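Local coordinates for protein transcriptional regulator (TetR/AcrR family) (Bacillus halodurans, PDB 5GP9) that probably represses genes of fatty acid degradation by binding their operator DNA, as a TetR-family regulator that responds to a fatty acyl effector, at residues A[45-49]-A[50-54]. Residues are numbered along the deposited sequence; the frame is centred on the assembly and turned at random.
Sequences LYFNN and KEDVL
N49 OD1 caps the start of helix 50-74 by accepting from D52 N, while the D52 carboxylate grips the preceding residue, N48, a worked example of how a helix N-terminus is tied to the loop that leads into it. The capping bond from D52 N to N49 OD1 is 3.1 Å, with the donor lying above the amide plane rather than on a lone pair. With chi1 at 69°, CG sits between the backbone N and the carbonyl carbon, which folds the amide over the first turn. N49 O takes V53 N at 3.2 Å as the first bond of the helix. D52 reaches back, and its OD2 receives N48 N at 3.0 Å through the anti lone pair. The same oxygen lies in plane at the edge of the F47 ring. The loop leads from helix 40-46, probably the recognition helix of the predicted TetR-family helix-turn-helix, into helix 50-74, which runs on toward the ligand-binding domain. V53 CA lies over one face of F47, 4.3 Å from the ring centroid, and V53 CG2 meets F47 CB at 3.7 Å. Helix 8-26 backs this pair through I11, against F47, and A15, against V53, while K50 NZ bonds to Y24 O and A27 O.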
# COMPACT_ATOMS: atom_id res chain seq x y z
N LEU A 45 -26.49 13.76 -15.23
CA LEU A 45 -27.35 14.34 -14.23
C LEU A 45 -26.84 14.06 -12.82
O LEU A 45 -27.12 14.81 -11.90
CB LEU A 45 -28.77 13.78 -14.35
CG LEU A 45 -29.58 14.04 -15.62
CD1 LEU A 45 -31.07 13.71 -15.39
CD2 LEU A 45 -29.40 15.48 -16.07
N TYR A 46 -26.10 12.95 -12.65
CA TYR A 46 -25.65 12.48 -11.35
C TYR A 46 -24.20 12.84 -11.05
O TYR A 46 -23.89 13.16 -9.92
CB TYR A 46 -25.85 10.96 -11.25
CG TYR A 46 -27.28 10.57 -10.89
CD1 TYR A 46 -28.29 10.54 -11.85
CD2 TYR A 46 -27.59 10.14 -9.56
CE1 TYR A 46 -29.62 10.23 -11.49
CE2 TYR A 46 -28.90 9.78 -9.21
CZ TYR A 46 -29.90 9.78 -10.14
OH TYR A 46 -31.21 9.43 -9.74
N PHE A 47 -23.36 12.77 -12.07
CA PHE A 47 -21.90 12.87 -12.03
C PHE A 47 -21.33 13.64 -13.26
O PHE A 47 -21.72 13.37 -14.40
CB PHE A 47 -21.29 11.47 -12.05
CG PHE A 47 -21.79 10.59 -10.93
CD1 PHE A 47 -21.36 10.75 -9.63
CD2 PHE A 47 -22.71 9.61 -11.22
CE1 PHE A 47 -21.88 10.00 -8.60
CE2 PHE A 47 -23.15 8.81 -10.19
CZ PHE A 47 -22.77 9.04 -8.92
N ASN A 48 -20.29 14.45 -13.04
CA ASN A 48 -19.66 15.26 -14.14
C ASN A 48 -18.83 14.46 -15.13
O ASN A 48 -18.83 14.73 -16.32
CB ASN A 48 -18.82 16.41 -13.50
CG ASN A 48 -19.68 17.49 -12.82
OD1 ASN A 48 -19.95 18.52 -13.44
ND2 ASN A 48 -20.15 17.27 -11.59
N ASN A 49 -18.12 13.43 -14.67
CA ASN A 49 -17.22 12.69 -15.48
C ASN A 49 -16.83 11.45 -14.68
O ASN A 49 -17.31 11.27 -13.55
CB ASN A 49 -15.95 13.53 -15.84
CG ASN A 49 -15.06 13.79 -14.65
OD1 ASN A 49 -15.50 13.75 -13.47
ND2 ASN A 49 -13.76 14.12 -14.95
N LYS A 50 -16.00 10.64 -15.29
CA LYS A 50 -15.56 9.38 -14.72
C LYS A 50 -14.96 9.52 -13.31
O LYS A 50 -15.20 8.70 -12.44
CB LYS A 50 -14.57 8.74 -15.69
CG LYS A 50 -13.94 7.46 -15.22
CD LYS A 50 -13.20 6.78 -16.34
CE LYS A 50 -12.07 7.63 -16.92
NZ LYS A 50 -11.17 6.65 -17.58
N GLU A 51 -14.15 10.57 -13.11
CA GLU A 51 -13.49 10.80 -11.81
C GLU A 51 -14.41 11.08 -10.74
O GLU A 51 -14.27 10.63 -9.59
CB GLU A 51 -12.46 11.97 -11.86
CG GLU A 51 -11.07 11.45 -12.08
CD GLU A 51 -9.95 12.47 -11.89
OE1 GLU A 51 -10.12 13.47 -11.11
OE2 GLU A 51 -8.93 12.18 -12.59
N ASP A 52 -15.43 11.84 -11.09
CA ASP A 52 -16.40 12.20 -10.13
C ASP A 52 -17.19 10.95 -9.68
O ASP A 52 -17.54 10.85 -8.46
CB ASP A 52 -17.34 13.23 -10.74
CG ASP A 52 -18.35 13.73 -9.77
OD1 ASP A 52 -18.12 13.80 -8.55
OD2 ASP A 52 -19.45 14.04 -10.20
N VAL A 53 -17.44 10.06 -10.63
CA VAL A 53 -18.16 8.73 -10.34
C VAL A 53 -17.33 7.92 -9.33
O VAL A 53 -17.84 7.51 -8.26
CB VAL A 53 -18.37 7.84 -11.59
CG1 VAL A 53 -19.11 6.53 -11.17
CG2 VAL A 53 -19.16 8.54 -12.72
N LEU A 54 -16.07 7.81 -9.64
CA LEU A 54 -15.06 7.13 -8.78
C LEU A 54 -14.90 7.67 -7.37
O LEU A 54 -15.03 6.94 -6.40
CB LEU A 54 -13.75 7.02 -9.53
CG LEU A 54 -12.56 6.24 -8.89
CD1 LEU A 54 -12.91 4.79 -8.75
CD2 LEU A 54 -11.30 6.41 -9.67
O HOH W 1 -21.48 14.13 -8.77